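GH3 beta-N-acetylglucosaminidase (Paenibacillaceae, PDB 6K5J) hydrolyses the bonds of terminal, non-reducing beta-linked N-acetylglucosamine residues in sugar chains, as a family 3 glycoside hydrolase with a TIM-barrel catalytic domain. Local coordinates at residues P185-T190 with A197-P202; T229-F234 with P243-S248. One frame throughout, in Å; residues are numbered along the deposited sequence.

Contact 1. Residues P185-T190 with A197-P202; sequences PGHGDT and ALPTVP
Thr190 meets Pro199 and Val201 where two parts of one long beta-alpha loop come together, between strand 178-184 and helix 205-210 of the TIM-barrel domain. The run PGHGDT belongs to the KHFPGHG signature of family 3 N-acetylglucosaminidases, and here its His187-Thr190 portion forms a type I turn.

The apolar part of the contact centres on one methyl. Thr190 CG2 lies 3.7 Å from Val201 CG2, the two side chains crossing at about a right angle, and 3.9 Å from Pro199 CB. Chi1 of 59° puts the Thr190 hydroxyl between the backbone N and the carbonyl carbon, while CG2 sits anti to the carbonyl carbon and takes up the packing. Val201 offers its second methyl to a polar neighbour, CG1 lying 4.0 Å from Asp189 OD2.

Hydrogen bonding within 185-190 fixes the histidine. His187 ND1 donates to Thr190 OG1 at 2.8 Å, with the oxygen only 9° out of the ring plane; NE2 pairs with Ser194, so both ring nitrogens are engaged. The ring also approaches Pro199 obliquely, CE1 to CG at 4.4 Å.

Solvent and charge supply the third element. Asp189 OD1 forms a salt bridge with Arg207 and OD2 is bonded to His203, which ties the carboxylate to the residues following the second segment. Chi1 of -177° sets CG anti to the backbone N, and from there OD2 meets a water that bridges the segments. The water can donate to Asp189 OD2 (3.0 Å) and to Thr200 O (2.8 Å), though other acceptors compete for its two protons.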
ATOM      1  N   PRO A 185      -3.577 -11.317 -10.896  1.00 17.92           N
ATOM      2  CA  PRO A 185      -5.027 -11.119 -11.033  1.00 17.98           C
ATOM      3  C   PRO A 185      -5.807 -11.022  -9.719  1.00 20.85           C
ATOM      4  O   PRO A 185      -7.026 -11.153  -9.744  1.00 22.23           O
ATOM      5  CB  PRO A 185      -5.471 -12.367 -11.816  1.00 18.52           C
ATOM      6  CG  PRO A 185      -4.519 -13.434 -11.358  1.00 20.51           C
ATOM      7  CD  PRO A 185      -3.189 -12.718 -11.143  1.00 20.04           C
ATOM      8  N   GLY A 186      -5.133 -10.798  -8.590  1.00 19.81           N
ATOM      9  CA  GLY A 186      -5.868 -10.590  -7.356  1.00 17.14           C
ATOM     10  C   GLY A 186      -5.297 -11.367  -6.189  1.00 18.79           C
ATOM     11  O   GLY A 186      -5.358 -12.595  -6.170  1.00 20.62           O
ATOM     12  N   HIS A 187      -4.765 -10.648  -5.203  1.00 17.31           N
ATOM     13  CA  HIS A 187      -4.065 -11.203  -4.051  1.00 20.75           C
ATOM     14  C   HIS A 187      -4.944 -11.278  -2.804  1.00 18.16           C
ATOM     15  O   HIS A 187      -4.455 -11.682  -1.746  1.00 20.70           O
ATOM     16  CB  HIS A 187      -2.814 -10.342  -3.768  1.00 18.98           C
ATOM     17  CG  HIS A 187      -1.651 -11.082  -3.167  1.00 21.07           C
ATOM     18  ND1 HIS A 187      -1.765 -11.903  -2.060  1.00 18.20           N
ATOM     19  CD2 HIS A 187      -0.330 -11.067  -3.487  1.00 18.18           C
ATOM     20  CE1 HIS A 187      -0.575 -12.386  -1.747  1.00 20.79           C
ATOM     21  NE2 HIS A 187       0.313 -11.900  -2.597  1.00 18.03           N
ATOM     22  N   GLY A 188      -6.228 -10.918  -2.900  1.00 17.95           N
ATOM     23  CA  GLY A 188      -7.045 -10.726  -1.706  1.00 18.34           C
ATOM     24  C   GLY A 188      -7.447 -12.001  -0.985  1.00 19.87           C
ATOM     25  O   GLY A 188      -7.755 -11.955   0.213  1.00 21.45           O
ATOM     26  N   ASP A 189      -7.453 -13.137  -1.679  1.00 17.70           N
ATOM     27  CA  ASP A 189      -7.910 -14.399  -1.100  1.00 18.92           C
ATOM     28  C   ASP A 189      -6.804 -15.153  -0.366  1.00 23.30           C
ATOM     29  O   ASP A 189      -7.113 -16.063   0.413  1.00 24.90           O
ATOM     30  CB  ASP A 189      -8.515 -15.278  -2.224  1.00 24.78           C
ATOM     31  CG  ASP A 189      -9.106 -16.598  -1.719  1.00 32.14           C
ATOM     32  OD1 ASP A 189     -10.243 -16.587  -1.217  1.00 24.71           O
ATOM     33  OD2 ASP A 189      -8.444 -17.651  -1.861  1.00 34.21           O
ATOM     34  N   THR A 190      -5.540 -14.762  -0.537  1.00 21.15           N
ATOM     35  CA  THR A 190      -4.423 -15.590  -0.089  1.00 22.43           C
ATOM     36  C   THR A 190      -4.354 -15.652   1.428  1.00 26.70           C
ATOM     37  O   THR A 190      -4.437 -14.624   2.107  1.00 24.36           O
ATOM     38  CB  THR A 190      -3.089 -15.057  -0.626  1.00 22.83           C
ATOM     39  OG1 THR A 190      -2.890 -13.703  -0.186  1.00 21.68           O
ATOM     40  CG2 THR A 190      -3.039 -15.135  -2.150  1.00 21.96           C
ATOM     41  N   ALA A 197       6.502 -16.756   0.955  1.00 31.22           N
ATOM     42  CA  ALA A 197       6.126 -18.059   0.433  1.00 32.00           C
ATOM     43  C   ALA A 197       5.548 -17.859  -0.962  1.00 31.06           C
ATOM     44  O   ALA A 197       5.429 -16.730  -1.450  1.00 29.68           O
ATOM     45  CB  ALA A 197       5.124 -18.749   1.370  1.00 32.30           C
ATOM     46  N   LEU A 198       5.188 -18.970  -1.605  1.00 30.07           N
ATOM     47  CA  LEU A 198       4.522 -18.967  -2.905  1.00 28.57           C
ATOM     48  C   LEU A 198       3.053 -19.323  -2.696  1.00 24.77           C
ATOM     49  O   LEU A 198       2.695 -20.509  -2.656  1.00 23.25           O
ATOM     50  CB  LEU A 198       5.194 -19.959  -3.854  1.00 29.45           C
ATOM     51  CG  LEU A 198       4.702 -20.038  -5.298  1.00 31.01           C
ATOM     52  CD1 LEU A 198       4.795 -18.676  -5.991  1.00 30.54           C
ATOM     53  CD2 LEU A 198       5.529 -21.076  -6.055  1.00 32.03           C
ATOM     54  N   PRO A 199       2.171 -18.340  -2.544  1.00 24.45           N
ATOM     55  CA  PRO A 199       0.774 -18.639  -2.223  1.00 22.98           C
ATOM     56  C   PRO A 199       0.029 -19.178  -3.434  1.00 24.79           C
ATOM     57  O   PRO A 199       0.430 -18.991  -4.586  1.00 23.42           O
ATOM     58  CB  PRO A 199       0.204 -17.278  -1.788  1.00 23.13           C
ATOM     59  CG  PRO A 199       1.416 -16.347  -1.653  1.00 22.69           C
ATOM     60  CD  PRO A 199       2.414 -16.891  -2.629  1.00 24.06           C
ATOM     61  N   THR A 200      -1.082 -19.852  -3.146  1.00 24.81           N
ATOM     62  CA  THR A 200      -1.983 -20.385  -4.159  1.00 25.21           C
ATOM     63  C   THR A 200      -3.381 -19.834  -3.929  1.00 26.42           C
ATOM     64  O   THR A 200      -3.850 -19.778  -2.788  1.00 26.45           O
ATOM     65  CB  THR A 200      -2.029 -21.918  -4.118  1.00 24.71           C
ATOM     66  OG1 THR A 200      -0.725 -22.444  -4.365  1.00 28.45           O
ATOM     67  CG2 THR A 200      -3.013 -22.463  -5.174  1.00 25.09           C
ATOM     68  N   VAL A 201      -4.027 -19.412  -5.012  1.00 23.82           N
ATOM     69  CA  VAL A 201      -5.463 -19.142  -5.043  1.00 22.00           C
ATOM     70  C   VAL A 201      -6.063 -20.252  -5.897  1.00 23.52           C
ATOM     71  O   VAL A 201      -5.937 -20.213  -7.129  1.00 24.29           O
ATOM     72  CB  VAL A 201      -5.765 -17.748  -5.610  1.00 23.48           C
ATOM     73  CG1 VAL A 201      -7.274 -17.519  -5.719  1.00 26.10           C
ATOM     74  CG2 VAL A 201      -5.129 -16.676  -4.722  1.00 23.21           C
ATOM     75  N   PRO A 202      -6.680 -21.272  -5.302  1.00 24.26           N
ATOM     76  CA  PRO A 202      -7.019 -22.490  -6.051  1.00 28.77           C
ATOM     77  C   PRO A 202      -8.351 -22.460  -6.789  1.00 28.38           C
ATOM     78  O   PRO A 202      -8.685 -23.442  -7.459  1.00 29.29           O
ATOM     79  CB  PRO A 202      -7.049 -23.549  -4.940  1.00 25.10           C
ATOM     80  CG  PRO A 202      -7.549 -22.801  -3.738  1.00 28.92           C
ATOM     81  CD  PRO A 202      -7.014 -21.381  -3.868  1.00 28.27           C
TER
HETATM   82  O   HOH W   1      -5.837 -18.885  -1.083  1.00 37.03           O

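Contact 2. Residues T229-F234 with P243-S248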
ATOM      1  N   THR A 229       1.773  -7.357 -11.332  1.00 17.14           N
ATOM      2  CA  THR A 229       1.365  -8.743 -11.149  1.00 19.15           C
ATOM      3  C   THR A 229       1.501  -9.173  -9.688  1.00 22.40           C
ATOM      4  O   THR A 229       2.111  -8.483  -8.862  1.00 23.99           O
ATOM      5  CB  THR A 229       2.200  -9.672 -12.044  1.00 22.45           C
ATOM      6  OG1 THR A 229       3.562  -9.648 -11.607  1.00 24.10           O
ATOM      7  CG2 THR A 229       2.140  -9.227 -13.484  1.00 21.51           C
ATOM      8  N   ALA A 230       0.929 -10.343  -9.379  1.00 20.86           N
ATOM      9  CA  ALA A 230       1.068 -11.006  -8.087  1.00 22.06           C
ATOM     10  C   ALA A 230       1.939 -12.253  -8.215  1.00 21.85           C
ATOM     11  O   ALA A 230       1.788 -13.027  -9.168  1.00 21.12           O
ATOM     12  CB  ALA A 230      -0.299 -11.415  -7.538  1.00 19.92           C
ATOM     13  N   HIS A 231       2.835 -12.458  -7.241  1.00 21.37           N
ATOM     14  CA  HIS A 231       3.657 -13.670  -7.170  1.00 22.72           C
ATOM     15  C   HIS A 231       2.852 -14.817  -6.549  1.00 22.52           C
ATOM     16  O   HIS A 231       3.213 -15.374  -5.512  1.00 23.82           O
ATOM     17  CB  HIS A 231       4.918 -13.441  -6.346  1.00 24.24           C
ATOM     18  CG  HIS A 231       5.818 -12.344  -6.840  1.00 25.18           C
ATOM     19  ND1 HIS A 231       5.983 -12.033  -8.177  1.00 21.69           N
ATOM     20  CD2 HIS A 231       6.632 -11.504  -6.156  1.00 20.93           C
ATOM     21  CE1 HIS A 231       6.851 -11.042  -8.290  1.00 20.37           C
ATOM     22  NE2 HIS A 231       7.265 -10.707  -7.079  1.00 23.97           N
ATOM     23  N   VAL A 232       1.741 -15.163  -7.198  1.00 24.24           N
ATOM     24  CA  VAL A 232       0.761 -16.094  -6.644  1.00 23.63           C
ATOM     25  C   VAL A 232       0.367 -17.096  -7.725  1.00 24.28           C
ATOM     26  O   VAL A 232       0.230 -16.733  -8.897  1.00 21.08           O
ATOM     27  CB  VAL A 232      -0.468 -15.324  -6.097  1.00 21.00           C
ATOM     28  CG1 VAL A 232      -1.613 -16.270  -5.704  1.00 20.75           C
ATOM     29  CG2 VAL A 232      -0.049 -14.431  -4.914  1.00 19.26           C
ATOM     30  N   LEU A 233       0.218 -18.365  -7.338  1.00 21.70           N
ATOM     31  CA  LEU A 233      -0.226 -19.405  -8.261  1.00 22.02           C
ATOM     32  C   LEU A 233      -1.740 -19.378  -8.427  1.00 22.50           C
ATOM     33  O   LEU A 233      -2.482 -19.293  -7.444  1.00 20.49           O
ATOM     34  CB  LEU A 233       0.187 -20.786  -7.754  1.00 21.97           C
ATOM     35  CG  LEU A 233       1.675 -20.959  -7.467  1.00 27.12           C
ATOM     36  CD1 LEU A 233       1.902 -22.208  -6.625  1.00 29.22           C
ATOM     37  CD2 LEU A 233       2.413 -21.050  -8.792  1.00 28.76           C
ATOM     38  N   PHE A 234      -2.193 -19.477  -9.680  1.00 20.85           N
ATOM     39  CA  PHE A 234      -3.613 -19.569 -10.025  1.00 25.31           C
ATOM     40  C   PHE A 234      -3.801 -20.794 -10.916  1.00 26.82           C
ATOM     41  O   PHE A 234      -3.825 -20.682 -12.148  1.00 24.82           O
ATOM     42  CB  PHE A 234      -4.105 -18.296 -10.724  1.00 24.26           C
ATOM     43  CG  PHE A 234      -4.072 -17.063  -9.845  1.00 22.22           C
ATOM     44  CD1 PHE A 234      -2.896 -16.340  -9.692  1.00 23.00           C
ATOM     45  CD2 PHE A 234      -5.208 -16.644  -9.171  1.00 21.69           C
ATOM     46  CE1 PHE A 234      -2.851 -15.216  -8.876  1.00 20.66           C
ATOM     47  CE2 PHE A 234      -5.176 -15.529  -8.352  1.00 21.07           C
ATOM     48  CZ  PHE A 234      -3.996 -14.808  -8.206  1.00 21.52           C
ATOM     49  N   PRO A 243       4.056 -18.678 -10.749  1.00 26.22           N
ATOM     50  CA  PRO A 243       3.195 -17.585 -10.277  1.00 25.69           C
ATOM     51  C   PRO A 243       2.786 -16.700 -11.447  1.00 25.90           C
ATOM     52  O   PRO A 243       3.389 -16.734 -12.523  1.00 24.79           O
ATOM     53  CB  PRO A 243       4.084 -16.835  -9.280  1.00 23.79           C
ATOM     54  CG  PRO A 243       5.474 -17.115  -9.732  1.00 28.05           C
ATOM     55  CD  PRO A 243       5.461 -18.503 -10.336  1.00 26.66           C
ATOM     56  N   ALA A 244       1.734 -15.905 -11.226  1.00 25.33           N
ATOM     57  CA  ALA A 244       1.212 -15.049 -12.289  1.00 23.04           C
ATOM     58  C   ALA A 244       2.315 -14.212 -12.927  1.00 23.60           C
ATOM     59  O   ALA A 244       2.328 -14.016 -14.145  1.00 23.57           O
ATOM     60  CB  ALA A 244       0.110 -14.140 -11.740  1.00 21.05           C
ATOM     61  N   THR A 245       3.255 -13.720 -12.113  1.00 19.72           N
ATOM     62  CA  THR A 245       4.370 -12.919 -12.612  1.00 22.16           C
ATOM     63  C   THR A 245       5.160 -13.627 -13.704  1.00 24.03           C
ATOM     64  O   THR A 245       5.695 -12.972 -14.603  1.00 22.22           O
ATOM     65  CB  THR A 245       5.306 -12.576 -11.450  1.00 23.49           C
ATOM     66  OG1 THR A 245       4.565 -11.867 -10.453  1.00 22.78           O
ATOM     67  CG2 THR A 245       6.485 -11.714 -11.913  1.00 20.16           C
ATOM     68  N   LEU A 246       5.264 -14.953 -13.635  1.00 21.48           N
ATOM     69  CA  LEU A 246       6.068 -15.734 -14.566  1.00 23.56           C
ATOM     70  C   LEU A 246       5.231 -16.586 -15.516  1.00 25.47           C
ATOM     71  O   LEU A 246       5.777 -17.480 -16.171  1.00 22.61           O
ATOM     72  CB  LEU A 246       7.044 -16.627 -13.787  1.00 22.09           C
ATOM     73  CG  LEU A 246       7.893 -15.903 -12.739  1.00 24.51           C
ATOM     74  CD1 LEU A 246       8.917 -16.841 -12.099  1.00 25.01           C
ATOM     75  CD2 LEU A 246       8.597 -14.681 -13.343  1.00 21.99           C
ATOM     76  N   SER A 247       3.931 -16.331 -15.620  1.00 23.71           N
ATOM     77  CA  SER A 247       3.014 -17.190 -16.364  1.00 21.63           C
ATOM     78  C   SER A 247       2.531 -16.496 -17.630  1.00 24.58           C
ATOM     79  O   SER A 247       1.819 -15.485 -17.557  1.00 22.12           O
ATOM     80  CB  SER A 247       1.810 -17.558 -15.501  1.00 23.23           C
ATOM     81  OG  SER A 247       0.769 -18.066 -16.308  1.00 23.36           O
ATOM     82  N   SER A 248       2.887 -17.051 -18.795  1.00 25.42           N
ATOM     83  CA  SER A 248       2.323 -16.498 -20.023  1.00 24.31           C
ATOM     84  C   SER A 248       0.811 -16.688 -20.067  1.00 23.50           C
ATOM     85  O   SER A 248       0.106 -15.856 -20.643  1.00 23.88           O
ATOM     86  CB  SER A 248       3.003 -17.115 -21.255  1.00 26.89           C
ATOM     87  OG  SER A 248       2.939 -18.527 -21.222  1.00 34.09           O
TER
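Thr245 points its hydroxyl between Thr229 and His231, closing the beta-alpha loop that runs from TIM-barrel strand 226-229 to helix 249-258. The second segment contributes a short 3-10 turn at Ala244-Thr245, and the first contains an inverse gamma turn centred on His231.

The orientation of Thr245 follows from its first torsion: at -58°, OG1 stands anti to the carbonyl carbon. The side chains of Thr245 and Thr229 cross at about a right angle, and their OG1 atoms hydrogen-bond at 2.7 Å, with either able to donate. His231 starts out away from the 3-10 turn, yet its ring swings back and presents its ND1 edge, so that Thr245 OG1 lies near the ring plane, 2.7 Å from ND1; here too the donor is not settled. A third, weak approach, from Thr245 OG1 to Ala230 O at 3.3 Å, would draw on the same hydroxyl proton. Three polar atoms thus converge on one buried oxygen, and the other ring nitrogen, His231 NE2, is hydrogen-bonded to the backbone O of the modified residue (3-sulfinoalanine) at position 269.

Beyond this cluster, Pro243 and Leu233 pack side chain against backbone: Pro243 lays CB against His231 C at 3.6 Å, and Leu233 turns its CD2 to within 3.5 Å of Pro243 N. The Phe234 ring, by contrast, meets the Ala244 side chain obliquely, CD1 to CB at 4.3 Å. Ala244 also packs on Val250 of the following helix.

Two backbone bonds hold the turn alongside the first segment. Thr245 N reaches Ala230 O weakly, at 3.4 Å. The stronger one joins Ala244 N to Val232 O at 2.9 Å, with an N-H...O angle of 152° and the donor 36° above the carbonyl plane.

Contacts 1 and 2 belong to successive loops, following the adjacent parallel strands 178-184 and 226-229, and their centres are 9 Å apart. Leu233 joins them: its N lies 2.8 Å from Pro199 O and its O 2.9 Å from Val201 N, probable hydrogen bonds in the alternation seen between parallel strands. Packing adds Phe234 CZ at 3.3 Å from Gly186 O and His231 O at 3.4 Å from Pro199 CD. The side chain of His187 comes within about 4 Å of a bound N-acetylglucosamine and that of His231 within about 7 Å. In NagZ-type relatives the acid/base histidine belongs to an Asp-Ser-His motif, which here would include Ser194, between the segments of contact 1.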